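Local coordinates for ThiJ/PfpI family protein (Pseudomonas syringae pv. tomato, PDB 3EWN) that is of unknown function but belongs to the DJ-1/PfpI family, whose fold is shared with class I glutamine amidotransferases, at residues V18-V30 and G41-K53. Residues are numbered along the deposited sequence; the frame is centred on the assembly and turned at random.
Sequences VPWMGDEQIAMLV and GPHCMFGSLMGAK
Ile26 and Met28 of strand 25-29 reach toward the last turns of the helix, residues 41-46, which run nearly antiparallel to the strand (166°), the two axes 11.0 Å apart at closest; beyond the helix the chain returns and Lys53 pairs in parallel with Gln25. Two straight bonds make this pairing: Lys53 N to Glu24 O, and Ile26 N to Lys53 O (2.9 Å). Further back, Gly22 N gives a weak bond to Met50 O.

Ile26, a branched residue well suited to a buried strand, has its CG1 beside the backbone N (chi1 -59°), which carries CD1 against both Phe46 CD1 and Leu49 CD1, each 3.9 Å from it. Its other branch, CG2, lies over one face of the Phe46 ring, offset toward the rim. The flexible Met28, present as selenomethionine, bends at its last torsion (chi3 84°), bringing CE to the edge of the same ring, 3.7 Å from Phe46 CD2, and against Pro42 CB; its selenium lies obliquely beside the His43 ring, 3.8 Å from His43 CD2, and also makes an oblique Met-aromatic contact with Phe46. Phe46 is thus held on face and edge by two successive inward residues of the strand.

At the surface Gln25 and Lys53 lie side by side, the lysine's methylenes along the amide, whose OE1 bonds to Tyr55. The buried carboxylate of Glu24 is bent round at chi2, with OE1 3.5 Å from Ala52 CB and OE2 in a salt bridge with Arg190. Having no side chain, Gly51 can take positive phi in the type II turn from Leu49 to Ala52 and bring its CA to 3.3 Å from Gly22 O, a CA-H...O contact.

Strand 25-29, helix 36-46 and strand 53-58 form a beta-alpha-beta crossover, the opening unit of the alpha/beta sandwich of the DJ-1/PfpI family.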
loop_
_atom_site.group_PDB
_atom_site.type_symbol
_atom_site.label_atom_id
_atom_site.label_comp_id
_atom_site.label_asym_id
_atom_site.label_seq_id
_atom_site.Cartn_x
_atom_site.Cartn_y
_atom_site.Cartn_z
ATOM N N VAL A 18 14.255 17.715 -15.963
ATOM C CA VAL A 18 13.775 16.525 -15.266
ATOM C C VAL A 18 13.322 15.505 -16.311
ATOM O O VAL A 18 12.601 15.851 -17.245
ATOM C CB VAL A 18 12.566 16.854 -14.353
ATOM C CG1 VAL A 18 12.037 15.584 -13.706
ATOM C CG2 VAL A 18 12.967 17.871 -13.297
ATOM N N PRO A 19 13.749 14.239 -16.177
ATOM C CA PRO A 19 13.340 13.222 -17.152
ATOM C C PRO A 19 11.891 12.772 -16.939
ATOM O O PRO A 19 11.632 11.686 -16.418
ATOM C CB PRO A 19 14.351 12.099 -16.920
ATOM C CG PRO A 19 14.647 12.217 -15.462
ATOM C CD PRO A 19 14.774 13.709 -15.261
ATOM N N TRP A 20 10.952 13.620 -17.349
ATOM C CA TRP A 20 9.528 13.337 -17.192
ATOM C C TRP A 20 9.080 12.046 -17.863
ATOM O O TRP A 20 8.311 11.277 -17.283
ATOM C CB TRP A 20 8.696 14.508 -17.730
ATOM C CG TRP A 20 8.920 15.771 -16.963
ATOM C CD1 TRP A 20 9.466 16.935 -17.430
ATOM C CD2 TRP A 20 8.668 15.976 -15.570
ATOM N NE1 TRP A 20 9.576 17.850 -16.408
ATOM C CE2 TRP A 20 9.092 17.286 -15.256
ATOM C CE3 TRP A 20 8.128 15.176 -14.554
ATOM C CZ2 TRP A 20 8.993 17.815 -13.966
ATOM C CZ3 TRP A 20 8.031 15.701 -13.271
ATOM C CH2 TRP A 20 8.465 17.010 -12.988
HETATM N N MSE A 21 9.558 11.818 -19.084
HETATM C CA MSE A 21 9.198 10.622 -19.841
HETATM C C MSE A 21 10.214 9.498 -19.724
HETATM O O MSE A 21 11.416 9.728 -19.602
HETATM C CB MSE A 21 9.008 10.956 -21.326
HETATM C CG MSE A 21 7.638 11.485 -21.706
HETATM SE SE MSE A 21 6.227 10.215 -21.333
HETATM C CE MSE A 21 6.910 8.718 -22.272
ATOM N N GLY A 22 9.705 8.271 -19.766
ATOM C CA GLY A 22 10.552 7.099 -19.679
ATOM C C GLY A 22 9.900 5.963 -20.441
ATOM O O GLY A 22 8.780 6.107 -20.928
ATOM N N ASP A 23 10.587 4.831 -20.543
ATOM C CA ASP A 23 10.043 3.687 -21.270
ATOM C C ASP A 23 10.354 2.381 -20.547
ATOM O O ASP A 23 10.550 1.342 -21.178
ATOM C CB ASP A 23 10.631 3.653 -22.680
ATOM C CG ASP A 23 12.115 3.332 -22.686
ATOM O OD1 ASP A 23 12.841 3.831 -21.801
ATOM O OD2 ASP A 23 12.558 2.587 -23.584
ATOM N N GLU A 24 10.383 2.437 -19.219
ATOM C CA GLU A 24 10.686 1.256 -18.421
ATOM C C GLU A 24 9.661 0.136 -18.568
ATOM O O GLU A 24 8.463 0.380 -18.720
ATOM C CB GLU A 24 10.800 1.625 -16.935
ATOM C CG GLU A 24 11.906 2.622 -16.612
ATOM C CD GLU A 24 11.434 4.067 -16.632
ATOM O OE1 GLU A 24 10.317 4.342 -17.122
ATOM O OE2 GLU A 24 12.192 4.936 -16.153
ATOM N N GLN A 25 10.154 -1.097 -18.521
ATOM C CA GLN A 25 9.319 -2.291 -18.599
ATOM C C GLN A 25 9.470 -2.898 -17.214
ATOM O O GLN A 25 10.543 -3.382 -16.863
ATOM C CB GLN A 25 9.859 -3.259 -19.651
ATOM C CG GLN A 25 9.897 -2.685 -21.058
ATOM C CD GLN A 25 8.525 -2.291 -21.556
ATOM O OE1 GLN A 25 7.578 -3.073 -21.479
ATOM N NE2 GLN A 25 8.410 -1.072 -22.079
ATOM N N ILE A 26 8.393 -2.882 -16.439
ATOM C CA ILE A 26 8.428 -3.367 -15.066
ATOM C C ILE A 26 7.492 -4.542 -14.829
ATOM O O ILE A 26 6.277 -4.417 -14.991
ATOM C CB ILE A 26 8.054 -2.209 -14.103
ATOM C CG1 ILE A 26 9.047 -1.057 -14.287
ATOM C CG2 ILE A 26 8.040 -2.691 -12.664
ATOM C CD1 ILE A 26 8.614 0.257 -13.656
ATOM N N ALA A 27 8.058 -5.683 -14.443
ATOM C CA ALA A 27 7.251 -6.869 -14.175
ATOM C C ALA A 27 7.170 -7.125 -12.673
ATOM O O ALA A 27 8.193 -7.271 -12.003
ATOM C CB ALA A 27 7.848 -8.087 -14.882
HETATM N N MSE A 28 5.946 -7.188 -12.156
HETATM C CA MSE A 28 5.721 -7.427 -10.737
HETATM C C MSE A 28 4.967 -8.739 -10.549
HETATM O O MSE A 28 3.819 -8.875 -10.963
HETATM C CB MSE A 28 4.929 -6.260 -10.142
HETATM C CG MSE A 28 5.577 -4.893 -10.415
HETATM SE SE MSE A 28 4.662 -3.379 -9.652
HETATM C CE MSE A 28 5.411 -3.419 -7.896
ATOM N N LEU A 29 5.632 -9.706 -9.930
ATOM C CA LEU A 29 5.040 -11.009 -9.686
ATOM C C LEU A 29 3.963 -10.944 -8.610
ATOM O O LEU A 29 4.114 -10.236 -7.618
ATOM C CB LEU A 29 6.123 -11.998 -9.241
ATOM C CG LEU A 29 5.667 -13.402 -8.836
ATOM C CD1 LEU A 29 5.280 -14.199 -10.074
ATOM C CD2 LEU A 29 6.798 -14.106 -8.087
ATOM N N VAL A 30 2.867 -11.666 -8.826
ATOM C CA VAL A 30 1.798 -11.746 -7.834
ATOM C C VAL A 30 1.447 -13.222 -7.731
ATOM O O VAL A 30 1.618 -13.968 -8.689
ATOM C CB VAL A 30 0.526 -10.931 -8.216
ATOM C CG1 VAL A 30 0.859 -9.451 -8.258
ATOM C CG2 VAL A 30 -0.054 -11.413 -9.541
ATOM N N GLY A 41 2.957 -0.897 -2.136
ATOM C CA GLY A 41 3.865 0.159 -1.718
ATOM C C GLY A 41 4.722 0.485 -2.930
ATOM O O GLY A 41 4.798 1.636 -3.360
ATOM N N PRO A 42 5.395 -0.521 -3.503
ATOM C CA PRO A 42 6.233 -0.281 -4.680
ATOM C C PRO A 42 5.404 0.157 -5.891
ATOM O O PRO A 42 5.804 1.052 -6.634
ATOM C CB PRO A 42 6.906 -1.634 -4.904
ATOM C CG PRO A 42 7.030 -2.174 -3.517
ATOM C CD PRO A 42 5.687 -1.837 -2.910
ATOM N N HIS A 43 4.249 -0.471 -6.091
ATOM C CA HIS A 43 3.407 -0.119 -7.231
ATOM C C HIS A 43 3.068 1.370 -7.199
ATOM O O HIS A 43 3.047 2.039 -8.234
ATOM C CB HIS A 43 2.128 -0.969 -7.242
ATOM C CG HIS A 43 1.332 -0.840 -8.505
ATOM N ND1 HIS A 43 0.453 0.198 -8.732
ATOM C CD2 HIS A 43 1.321 -1.593 -9.632
ATOM C CE1 HIS A 43 -0.063 0.081 -9.942
ATOM N NE2 HIS A 43 0.447 -0.998 -10.511
ATOM N N CYS A 44 2.813 1.882 -5.999
ATOM C CA CYS A 44 2.496 3.291 -5.806
ATOM C C CYS A 44 3.606 4.156 -6.401
ATOM O O CYS A 44 3.346 5.144 -7.091
ATOM C CB CYS A 44 2.360 3.585 -4.313
ATOM S SG CYS A 44 2.192 5.331 -3.892
HETATM N N MSE A 45 4.850 3.773 -6.135
HETATM C CA MSE A 45 5.990 4.521 -6.646
HETATM C C MSE A 45 6.275 4.251 -8.118
HETATM O O MSE A 45 6.492 5.187 -8.879
HETATM C CB MSE A 45 7.240 4.228 -5.811
HETATM C CG MSE A 45 7.121 4.685 -4.353
HETATM SE SE MSE A 45 6.730 6.558 -4.138
HETATM C CE MSE A 45 6.319 6.577 -2.286
ATOM N N PHE A 46 6.287 2.984 -8.525
ATOM C CA PHE A 46 6.544 2.664 -9.927
ATOM C C PHE A 46 5.448 3.249 -10.808
ATOM O O PHE A 46 5.691 3.655 -11.951
ATOM C CB PHE A 46 6.590 1.149 -10.152
ATOM C CG PHE A 46 7.827 0.485 -9.622
ATOM C CD1 PHE A 46 9.083 1.019 -9.882
ATOM C CD2 PHE A 46 7.739 -0.700 -8.901
ATOM C CE1 PHE A 46 10.236 0.378 -9.435
ATOM C CE2 PHE A 46 8.889 -1.349 -8.450
ATOM C CZ PHE A 46 10.139 -0.806 -8.720
ATOM N N GLY A 47 4.237 3.288 -10.266
ATOM C CA GLY A 47 3.106 3.814 -11.009
ATOM C C GLY A 47 3.220 5.297 -11.307
ATOM O O GLY A 47 2.506 5.810 -12.166
ATOM N N SER A 48 4.118 5.986 -10.607
ATOM C CA SER A 48 4.305 7.420 -10.815
ATOM C C SER A 48 5.158 7.722 -12.046
ATOM O O SER A 48 5.214 8.860 -12.497
ATOM C CB SER A 48 4.972 8.055 -9.594
ATOM O OG SER A 48 6.363 7.783 -9.588
ATOM N N LEU A 49 5.817 6.700 -12.581
ATOM C CA LEU A 49 6.685 6.854 -13.743
ATOM C C LEU A 49 5.918 7.018 -15.061
ATOM O O LEU A 49 5.305 6.071 -15.546
ATOM C CB LEU A 49 7.616 5.637 -13.833
ATOM C CG LEU A 49 8.533 5.410 -12.625
ATOM C CD1 LEU A 49 9.158 4.023 -12.697
ATOM C CD2 LEU A 49 9.613 6.488 -12.596
HETATM N N MSE A 50 5.963 8.218 -15.641
HETATM C CA MSE A 50 5.275 8.485 -16.905
HETATM C C MSE A 50 5.931 7.726 -18.056
HETATM O O MSE A 50 7.146 7.793 -18.235
HETATM C CB MSE A 50 5.306 9.985 -17.222
HETATM C CG MSE A 50 4.470 10.853 -16.300
HETATM SE SE MSE A 50 4.868 12.748 -16.517
HETATM C CE MSE A 50 4.119 12.972 -18.269
ATOM N N GLY A 51 5.128 7.001 -18.831
ATOM C CA GLY A 51 5.659 6.261 -19.963
ATOM C C GLY A 51 6.035 4.820 -19.671
ATOM O O GLY A 51 6.198 4.017 -20.591
ATOM N N ALA A 52 6.173 4.487 -18.393
ATOM C CA ALA A 52 6.543 3.138 -18.005
ATOM C C ALA A 52 5.366 2.193 -18.151
ATOM O O ALA A 52 4.207 2.596 -18.011
ATOM C CB ALA A 52 7.045 3.124 -16.566
ATOM N N LYS A 53 5.676 0.936 -18.445
ATOM C CA LYS A 53 4.659 -0.094 -18.587
ATOM C C LYS A 53 4.851 -1.098 -17.460
ATOM O O LYS A 53 5.920 -1.686 -17.319
ATOM C CB LYS A 53 4.793 -0.793 -19.940
ATOM C CG LYS A 53 4.544 0.135 -21.120
ATOM C CD LYS A 53 4.649 -0.603 -22.437
ATOM C CE LYS A 53 4.373 0.333 -23.606
ATOM N NZ LYS A 53 4.358 -0.403 -24.899
HETATM O O HOH W 1 7.516 1.749 -21.363
#